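Local atomic coordinates of 6-aminohexanoate-cyclic-dimer hydrolase (Arthrobacter sp., PDB entry 3A2Q), a protein that hydrolyses the cyclic dimer of 6-aminohexanoate, a by-product of nylon-6 manufacture, to the linear dimer. Residues Val175-Pro178 / Ala179-Gly183; Phe271-Pro275 / Glu276-Ala280; Gln392-Ile396 / Gly397-Leu401; Gly417-Gln420 / Met421-Thr425. The protein carries 1 engineered substitution. One frame throughout, in Å; residues are numbered along the deposited sequence.

Contact 1: residues Val175-Pro178 / Ala179-Gly183; sequences VRIP and ASVCG
Pro178 O accepts from Cys182 N at 2.9 Å, in a noticeably bent bond (138° at the hydrogen), and the cysteine side chain folds back over the same oxygen. With SG anti to the carbonyl carbon (chi1 -64°), both CB and SG of Cys182 lie close to Pro178 O, SG at 3.4 Å. One step back the geometry is much cleaner: Val181 N points almost straight at Ile177 O (2.9 Å, 175°). Ser180 N to Arg176 O and Ala179 N to Val175 O complete the ladder. This is helix 176-182 of the amidase fold, which starts just after position 174, where the residue inferred to form the acyl-ester intermediate is replaced by an engineered alanine. Pro178 sits in the first turn, where its lack of an N-H costs no helical bond, and Gly183, with positive phi, ends the helix in a Schellman motif. On the flank, CG2 of Ile177 and CG2 of Val181 meet loosely at 4.4 Å, and both side chains pack on Met421 of helix 416-422. The polar ends are tied elsewhere: Arg176 forms a salt bridge with Asp170 and donates to Thr425 O and Gln452, while Ser180 OG bonds Gly450 N.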
loop_
_atom_site.group_PDB
_atom_site.type_symbol
_atom_site.label_atom_id
_atom_site.label_comp_id
_atom_site.label_asym_id
_atom_site.label_seq_id
_atom_site.Cartn_x
_atom_site.Cartn_y
_atom_site.Cartn_z
ATOM N N VAL A 175 1.836 0.951 -0.173
ATOM C CA VAL A 175 0.534 0.704 -0.793
ATOM C C VAL A 175 0.398 1.721 -1.927
ATOM O O VAL A 175 0.048 1.376 -3.057
ATOM C CB VAL A 175 -0.647 0.885 0.195
ATOM C CG1 VAL A 175 -1.934 1.177 -0.574
ATOM C CG2 VAL A 175 -0.830 -0.378 1.020
ATOM N N ARG A 176 0.702 2.975 -1.621
ATOM C CA ARG A 176 0.606 4.045 -2.600
ATOM C C ARG A 176 1.552 3.869 -3.782
ATOM O O ARG A 176 1.168 4.121 -4.921
ATOM C CB ARG A 176 0.857 5.393 -1.920
ATOM C CG ARG A 176 -0.258 5.805 -0.956
ATOM C CD ARG A 176 0.232 6.915 -0.020
ATOM N NE ARG A 176 1.160 6.374 0.968
ATOM C CZ ARG A 176 2.039 7.098 1.658
ATOM N NH1 ARG A 176 2.125 8.410 1.471
ATOM N NH2 ARG A 176 2.839 6.504 2.536
ATOM N N ILE A 177 2.777 3.421 -3.526
ATOM C CA ILE A 177 3.744 3.231 -4.610
ATOM C C ILE A 177 3.270 2.173 -5.611
ATOM O O ILE A 177 3.199 2.441 -6.811
ATOM C CB ILE A 177 5.150 2.885 -4.039
ATOM C CG1 ILE A 177 5.683 4.097 -3.266
ATOM C CG2 ILE A 177 6.115 2.540 -5.172
ATOM C CD1 ILE A 177 6.917 3.845 -2.426
ATOM N N PRO A 178 2.938 0.957 -5.141
ATOM C CA PRO A 178 2.472 -0.067 -6.082
ATOM C C PRO A 178 1.215 0.382 -6.826
ATOM O O PRO A 178 1.005 0.006 -7.975
ATOM C CB PRO A 178 2.212 -1.278 -5.188
ATOM C CG PRO A 178 3.155 -1.070 -4.040
ATOM C CD PRO A 178 3.065 0.405 -3.781
ATOM N N ALA A 179 0.371 1.174 -6.163
ATOM C CA ALA A 179 -0.852 1.668 -6.791
ATOM C C ALA A 179 -0.487 2.618 -7.927
ATOM O O ALA A 179 -1.038 2.529 -9.018
ATOM C CB ALA A 179 -1.735 2.398 -5.760
ATOM N N SER A 180 0.443 3.530 -7.663
ATOM C CA SER A 180 0.882 4.485 -8.678
ATOM C C SER A 180 1.477 3.746 -9.881
ATOM O O SER A 180 1.111 3.989 -11.035
ATOM C CB SER A 180 1.939 5.424 -8.084
ATOM O OG SER A 180 2.468 6.304 -9.070
ATOM N N VAL A 181 2.396 2.834 -9.587
ATOM C CA VAL A 181 3.089 2.055 -10.612
ATOM C C VAL A 181 2.194 1.102 -11.401
ATOM O O VAL A 181 2.452 0.846 -12.580
ATOM C CB VAL A 181 4.244 1.251 -9.963
ATOM C CG1 VAL A 181 4.850 0.259 -10.966
ATOM C CG2 VAL A 181 5.293 2.208 -9.441
ATOM N N CYS A 182 1.140 0.592 -10.764
ATOM C CA CYS A 182 0.233 -0.351 -11.414
ATOM C C CYS A 182 -1.100 0.216 -11.889
ATOM O O CYS A 182 -1.953 -0.526 -12.370
ATOM C CB CYS A 182 -0.022 -1.547 -10.497
ATOM S SG CYS A 182 1.474 -2.510 -10.170
ATOM N N GLY A 183 -1.290 1.522 -11.748
ATOM C CA GLY A 183 -2.522 2.131 -12.224
ATOM C C GLY A 183 -3.807 1.789 -11.496
ATOM O O GLY A 183 -4.851 1.603 -12.125
#

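Contact 2: residues Phe271-Pro275 / Glu276-Ala280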
loop_
_atom_site.group_PDB
_atom_site.type_symbol
_atom_site.label_atom_id
_atom_site.label_comp_id
_atom_site.label_asym_id
_atom_site.label_seq_id
_atom_site.Cartn_x
_atom_site.Cartn_y
_atom_site.Cartn_z
ATOM N N PHE A 271 17.334 15.796 -6.150
ATOM C CA PHE A 271 17.098 15.116 -7.420
ATOM C C PHE A 271 15.952 15.845 -8.107
ATOM O O PHE A 271 15.150 16.498 -7.446
ATOM C CB PHE A 271 16.791 13.616 -7.239
ATOM C CG PHE A 271 15.534 13.325 -6.468
ATOM C CD1 PHE A 271 14.281 13.558 -7.030
ATOM C CD2 PHE A 271 15.607 12.823 -5.172
ATOM C CE1 PHE A 271 13.118 13.299 -6.309
ATOM C CE2 PHE A 271 14.456 12.560 -4.444
ATOM C CZ PHE A 271 13.206 12.800 -5.013
ATOM N N ALA A 272 15.886 15.757 -9.431
ATOM C CA ALA A 272 14.840 16.449 -10.171
ATOM C C ALA A 272 13.580 15.611 -10.311
ATOM O O ALA A 272 13.632 14.441 -10.696
ATOM C CB ALA A 272 15.357 16.853 -11.553
ATOM N N LEU A 273 12.442 16.210 -9.992
ATOM C CA LEU A 273 11.184 15.499 -10.122
ATOM C C LEU A 273 10.955 15.241 -11.611
ATOM O O LEU A 273 11.086 16.152 -12.435
ATOM C CB LEU A 273 10.034 16.341 -9.560
ATOM C CG LEU A 273 8.622 15.786 -9.778
ATOM C CD1 LEU A 273 8.472 14.461 -9.040
ATOM C CD2 LEU A 273 7.596 16.795 -9.280
ATOM N N ASP A 274 10.634 13.997 -11.953
ATOM C CA ASP A 274 10.363 13.630 -13.338
ATOM C C ASP A 274 9.257 14.532 -13.896
ATOM O O ASP A 274 8.186 14.640 -13.306
ATOM C CB ASP A 274 9.905 12.177 -13.421
ATOM C CG ASP A 274 9.516 11.772 -14.829
ATOM O OD1 ASP A 274 10.421 11.555 -15.657
ATOM O OD2 ASP A 274 8.305 11.684 -15.114
ATOM N N PRO A 275 9.502 15.173 -15.050
ATOM C CA PRO A 275 8.529 16.069 -15.690
ATOM C C PRO A 275 7.142 15.475 -15.923
ATOM O O PRO A 275 6.133 16.172 -15.775
ATOM C CB PRO A 275 9.210 16.447 -17.009
ATOM C CG PRO A 275 10.679 16.301 -16.696
ATOM C CD PRO A 275 10.726 15.054 -15.863
ATOM N N GLU A 276 7.084 14.201 -16.298
ATOM C CA GLU A 276 5.798 13.567 -16.557
ATOM C C GLU A 276 5.034 13.341 -15.264
ATOM O O GLU A 276 3.816 13.453 -15.241
ATOM C CB GLU A 276 5.981 12.250 -17.320
ATOM C CG GLU A 276 6.747 12.439 -18.636
ATOM C CD GLU A 276 6.597 11.280 -19.602
ATOM O OE1 GLU A 276 6.395 10.136 -19.150
ATOM O OE2 GLU A 276 6.699 11.521 -20.826
ATOM N N CYS A 277 5.748 13.020 -14.188
ATOM C CA CYS A 277 5.099 12.838 -12.895
ATOM C C CYS A 277 4.546 14.192 -12.446
ATOM O O CYS A 277 3.418 14.287 -11.965
ATOM C CB CYS A 277 6.098 12.326 -11.855
ATOM S SG CYS A 277 6.561 10.611 -12.108
ATOM N N ALA A 278 5.348 15.240 -12.615
ATOM C CA ALA A 278 4.934 16.578 -12.223
ATOM C C ALA A 278 3.724 17.048 -13.029
ATOM O O ALA A 278 2.804 17.651 -12.479
ATOM C CB ALA A 278 6.085 17.557 -12.398
ATOM N N ALA A 279 3.721 16.753 -14.327
ATOM C CA ALA A 279 2.626 17.175 -15.196
ATOM C C ALA A 279 1.296 16.509 -14.842
ATOM O O ALA A 279 0.238 17.106 -15.015
ATOM C CB ALA A 279 2.984 16.897 -16.656
ATOM N N ALA A 280 1.352 15.272 -14.353
ATOM C CA ALA A 280 0.145 14.545 -13.974
ATOM C C ALA A 280 -0.483 15.235 -12.776
ATOM O O ALA A 280 -1.694 15.434 -12.722
ATOM C CB ALA A 280 0.487 13.093 -13.622
#
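Asp274, Pro275 and Glu276 carry this turn, with the Asp274 carboxylate folded over the first backbone N-H groups of helix 275-290. Its OD2 takes Cys277 N at 3.0 Å, on the anti side and 21° out of the carboxylate plane, and takes Glu276 N in a weak, strongly bent bond. The turn about the CA–CB bond of Asp274 sets this up: CG stands anti to the Asp274 N (chi1 176°), which swings the carboxylate along the chain toward the helix. The same oxygen brushes CB of Glu276 at 3.3 Å and SG of Cys277 at 3.6 Å. Pro275 fills the first helical position, and its O receives Ala279 N (2.9 Å), while Asp274 O receives Ala278 N in a straighter bond. The Glu276 side chain extends away, its OE2 bonded to Ser444 OG. Gln392 NE2 bonds both Glu276 OE1 and Asp274 OD2, which probably eases the nearness of the two acidic groups. Leu273, just ahead of the cap, lays CD2 on Ala278 CB at 3.5 Å. An aspartate N-cap, a proline after it, and an apolar pair reaching from the residue before the cap to the fourth residue of the helix together make a helix start with a hydrophobic staple.

Contact 3: residues Gln392-Ile396 / Gly397-Leu401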
loop_
_atom_site.group_PDB
_atom_site.type_symbol
_atom_site.label_atom_id
_atom_site.label_comp_id
_atom_site.label_asym_id
_atom_site.label_seq_id
_atom_site.Cartn_x
_atom_site.Cartn_y
_atom_site.Cartn_z
ATOM N N GLN A 392 10.272 7.657 -13.323
ATOM C CA GLN A 392 9.651 6.711 -14.236
ATOM C C GLN A 392 9.785 5.351 -13.557
ATOM O O GLN A 392 10.644 5.169 -12.698
ATOM C CB GLN A 392 10.398 6.708 -15.573
ATOM C CG GLN A 392 10.283 8.011 -16.370
ATOM C CD GLN A 392 8.936 8.154 -17.064
ATOM O OE1 GLN A 392 8.467 7.225 -17.720
ATOM N NE2 GLN A 392 8.317 9.322 -16.933
ATOM N N THR A 393 8.944 4.396 -13.934
ATOM C CA THR A 393 8.993 3.076 -13.316
ATOM C C THR A 393 10.250 2.298 -13.710
ATOM O O THR A 393 10.582 2.183 -14.888
ATOM C CB THR A 393 7.726 2.286 -13.673
ATOM O OG1 THR A 393 6.595 2.966 -13.116
ATOM C CG2 THR A 393 7.788 0.863 -13.123
ATOM N N PRO A 394 10.979 1.776 -12.712
ATOM C CA PRO A 394 12.204 1.009 -12.958
ATOM C C PRO A 394 11.973 -0.340 -13.635
ATOM O O PRO A 394 10.892 -0.921 -13.545
ATOM C CB PRO A 394 12.805 0.849 -11.559
ATOM C CG PRO A 394 11.611 0.927 -10.650
ATOM C CD PRO A 394 10.789 2.023 -11.271
ATOM N N GLU A 395 12.998 -0.833 -14.322
ATOM C CA GLU A 395 12.901 -2.131 -14.975
ATOM C C GLU A 395 13.163 -3.193 -13.910
ATOM O O GLU A 395 13.828 -2.920 -12.907
ATOM C CB GLU A 395 13.956 -2.262 -16.086
ATOM C CG GLU A 395 13.809 -1.264 -17.218
ATOM C CD GLU A 395 14.837 -1.469 -18.321
ATOM O OE1 GLU A 395 16.045 -1.536 -18.010
ATOM O OE2 GLU A 395 14.439 -1.558 -19.501
ATOM N N ILE A 396 12.631 -4.393 -14.117
ATOM C CA ILE A 396 12.853 -5.495 -13.188
ATOM C C ILE A 396 14.366 -5.656 -13.031
ATOM O O ILE A 396 15.103 -5.615 -14.020
ATOM C CB ILE A 396 12.280 -6.824 -13.739
ATOM C CG1 ILE A 396 10.751 -6.768 -13.776
ATOM C CG2 ILE A 396 12.755 -7.995 -12.881
ATOM C CD1 ILE A 396 10.113 -6.620 -12.410
ATOM N N GLY A 397 14.824 -5.819 -11.795
ATOM C CA GLY A 397 16.244 -5.989 -11.541
ATOM C C GLY A 397 16.994 -4.715 -11.197
ATOM O O GLY A 397 18.007 -4.748 -10.496
ATOM N N GLU A 398 16.488 -3.584 -11.672
ATOM C CA GLU A 398 17.128 -2.298 -11.437
ATOM C C GLU A 398 17.341 -1.917 -9.965
ATOM O O GLU A 398 18.413 -1.443 -9.597
ATOM C CB GLU A 398 16.326 -1.202 -12.141
ATOM C CG GLU A 398 17.034 0.130 -12.239
ATOM C CD GLU A 398 16.163 1.193 -12.880
ATOM O OE1 GLU A 398 15.494 0.886 -13.890
ATOM O OE2 GLU A 398 16.155 2.337 -12.382
ATOM N N LEU A 399 16.336 -2.129 -9.120
ATOM C CA LEU A 399 16.461 -1.750 -7.714
ATOM C C LEU A 399 17.077 -2.787 -6.769
ATOM O O LEU A 399 17.369 -2.475 -5.611
ATOM C CB LEU A 399 15.099 -1.292 -7.172
ATOM C CG LEU A 399 14.470 -0.074 -7.869
ATOM C CD1 LEU A 399 13.279 0.438 -7.050
ATOM C CD2 LEU A 399 15.503 1.031 -8.017
ATOM N N MET A 400 17.278 -4.011 -7.248
ATOM C CA MET A 400 17.880 -5.049 -6.413
ATOM C C MET A 400 19.399 -4.961 -6.531
ATOM O O MET A 400 19.964 -5.167 -7.603
ATOM C CB MET A 400 17.394 -6.436 -6.838
ATOM C CG MET A 400 15.911 -6.679 -6.581
ATOM S SD MET A 400 15.439 -6.455 -4.846
ATOM C CE MET A 400 15.889 -8.058 -4.150
ATOM N N LEU A 401 20.050 -4.642 -5.419
ATOM C CA LEU A 401 21.502 -4.492 -5.383
ATOM C C LEU A 401 22.247 -5.805 -5.167
ATOM O O LEU A 401 21.851 -6.632 -4.344
ATOM C CB LEU A 401 21.880 -3.504 -4.280
ATOM C CG LEU A 401 21.192 -2.139 -4.357
ATOM C CD1 LEU A 401 21.449 -1.368 -3.081
ATOM C CD2 LEU A 401 21.690 -1.374 -5.571
HETATM O O HOH W 1 13.614 -3.135 -9.941
#
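The Glu398 carboxylate lies with one face over CB of Pro394, which sits almost directly above CD at 3.6 Å. The backbone N of Glu395 approaches from that same face: it donates to Glu398 OE1 at 3.1 Å, fairly straight at the hydrogen (162°) but 44° out of the carboxylate plane. At the other end of the carboxylate, OE2 is held by a salt bridge with Arg391, so the group is fixed at both oxygens. An extended chain, with CG anti to the Glu398 N (chi1 -167°), carries the carboxylate back across the turn to reach there. The proline ring has a second neighbour in Leu399, whose CD1 lies 4.0 Å from Pro394 CG, the two side chains crossing obliquely. Glu395 O is gripped twice: Glu398 N donates to it at 3.0 Å from above the carbonyl plane, and a water donates to it as well. That water in turn accepts from Leu399 N (3.0 Å), carrying the bonding one residue beyond the turn. At the exposed corner, Gly397 N donates to Glu130 OE1. With Gly397 in the third position at positive phi, residues Glu395 to Glu398 form a type II beta turn, locked by a side-chain-to-backbone bond between its end residues, in the long loop joining strand 383-387 to helix 416-422.

Contact 4: residues Gly417-Gln420 / Met421-Thr425; sequences GSLQ and MLAFT
Helix 416-422 runs close to the bound 6-aminohexanoic acid, with the side chain of Leu422 about 4 Å from the ligand, and the contact takes in nearly all of this short helix and the residues that follow it. Met421 N donates to Ser418 O at 2.9 Å, three residues back, and does so from 57° above the carbonyl plane. Met421 CB lies against that oxygen at 3.3 Å, and the bent side chain then carries its sulfur away from the segment. Leu419 O is reached by two backbone donors, Leu422 N at 3.1 Å and Ala423 N at 2.9 Å, both in weak, bent bonds. The Leu422 side chain leans on the same carbonyl. Its CG is placed between the backbone N and the carbonyl carbon (chi1 54°), and this brings CD1 to 3.6 Å from Leu419 O. CD1 of Leu422 also touches CD1 of Leu419 at 4.0 Å, the two leucine side chains crossing at about a right angle. Further on, Thr425 N donates to Leu422 O, and Gln420 O is bonded by Thr390 OG1. The backbone bonding thus rests on one three-residue bond and on one acceptor, Leu419 O, shared by two weak donors three and four residues on, with Leu422 CD1 and Ala423 CB packed against that oxygen as well.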
loop_
_atom_site.group_PDB
_atom_site.type_symbol
_atom_site.label_atom_id
_atom_site.label_comp_id
_atom_site.label_asym_id
_atom_site.label_seq_id
_atom_site.Cartn_x
_atom_site.Cartn_y
_atom_site.Cartn_z
ATOM N N GLY A 417 18.191 5.224 -6.665
ATOM C CA GLY A 417 17.058 4.737 -7.432
ATOM C C GLY A 417 15.805 4.374 -6.660
ATOM O O GLY A 417 14.701 4.539 -7.172
ATOM N N SER A 418 15.968 3.861 -5.443
ATOM C CA SER A 418 14.822 3.499 -4.620
ATOM C C SER A 418 14.293 4.736 -3.908
ATOM O O SER A 418 13.086 4.886 -3.726
ATOM C CB SER A 418 15.209 2.440 -3.576
ATOM O OG SER A 418 15.466 1.182 -4.175
ATOM N N LEU A 419 15.197 5.626 -3.503
ATOM C CA LEU A 419 14.782 6.837 -2.811
ATOM C C LEU A 419 13.720 7.596 -3.605
ATOM O O LEU A 419 12.730 8.058 -3.038
ATOM C CB LEU A 419 15.989 7.748 -2.550
ATOM C CG LEU A 419 15.701 9.114 -1.911
ATOM C CD1 LEU A 419 14.979 8.931 -0.587
ATOM C CD2 LEU A 419 17.005 9.880 -1.709
ATOM N N GLN A 420 13.906 7.707 -4.919
ATOM C CA GLN A 420 12.945 8.439 -5.740
ATOM C C GLN A 420 11.554 7.811 -5.810
ATOM O O GLN A 420 10.588 8.482 -6.166
ATOM C CB GLN A 420 13.486 8.656 -7.153
ATOM C CG GLN A 420 14.599 9.689 -7.215
ATOM C CD GLN A 420 14.767 10.285 -8.608
ATOM O OE1 GLN A 420 15.791 10.087 -9.265
ATOM N NE2 GLN A 420 13.755 11.024 -9.061
ATOM N N MET A 421 11.448 6.532 -5.472
ATOM C CA MET A 421 10.153 5.870 -5.485
ATOM C C MET A 421 9.335 6.270 -4.253
ATOM O O MET A 421 8.115 6.404 -4.327
ATOM C CB MET A 421 10.323 4.350 -5.472
ATOM C CG MET A 421 11.050 3.762 -6.667
ATOM S SD MET A 421 10.173 4.023 -8.199
ATOM C CE MET A 421 8.859 2.807 -8.045
ATOM N N LEU A 422 10.012 6.470 -3.124
ATOM C CA LEU A 422 9.319 6.787 -1.874
ATOM C C LEU A 422 9.492 8.179 -1.262
ATOM O O LEU A 422 8.921 8.458 -0.207
ATOM C CB LEU A 422 9.683 5.725 -0.822
ATOM C CG LEU A 422 11.173 5.469 -0.544
ATOM C CD1 LEU A 422 11.786 6.661 0.176
ATOM C CD2 LEU A 422 11.336 4.212 0.316
ATOM N N ALA A 423 10.252 9.057 -1.912
ATOM C CA ALA A 423 10.482 10.394 -1.359
ATOM C C ALA A 423 9.218 11.223 -1.115
ATOM O O ALA A 423 9.161 11.990 -0.155
ATOM C CB ALA A 423 11.453 11.171 -2.249
ATOM N N PHE A 424 8.213 11.078 -1.976
ATOM C CA PHE A 424 6.966 11.834 -1.816
ATOM C C PHE A 424 5.879 11.088 -1.027
ATOM O O PHE A 424 4.789 11.626 -0.805
ATOM C CB PHE A 424 6.405 12.226 -3.187
ATOM C CG PHE A 424 7.076 13.423 -3.814
ATOM C CD1 PHE A 424 8.321 13.869 -3.370
ATOM C CD2 PHE A 424 6.476 14.080 -4.883
ATOM C CE1 PHE A 424 8.957 14.949 -3.983
ATOM C CE2 PHE A 424 7.103 15.162 -5.502
ATOM C CZ PHE A 424 8.347 15.596 -5.051
ATOM N N THR A 425 6.157 9.858 -0.601
ATOM C CA THR A 425 5.160 9.111 0.161
ATOM C C THR A 425 5.541 8.952 1.633
ATOM O O THR A 425 4.687 9.033 2.517
ATOM C CB THR A 425 4.912 7.699 -0.433
ATOM O OG1 THR A 425 6.166 7.067 -0.712
ATOM C CG2 THR A 425 4.080 7.782 -1.710
#

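Contact 1 is wholly buried near the centre of the chain, contacts 3 and 4 are partly buried, and contact 2 lies at the surface. Contacts 1 and 4 belong to neighbouring helices near the ligand: Ile177 CD1 packs on Leu422 CB and on the Met421 backbone. Contact 3 lies in the loop leading to contact 4, and its Leu399 and Pro394 rest on Gly417, Ser418 and Met421. Contact 2 meets contact 4 through Phe271 on Ala423 and Leu273 on Phe424. The chemistry follows place: regular backbone bonding in contact 1, one sound three-residue bond, two weak ones and leucine packing in contact 4, and carboxylates accepting backbone N-H groups in contacts 2 and 3.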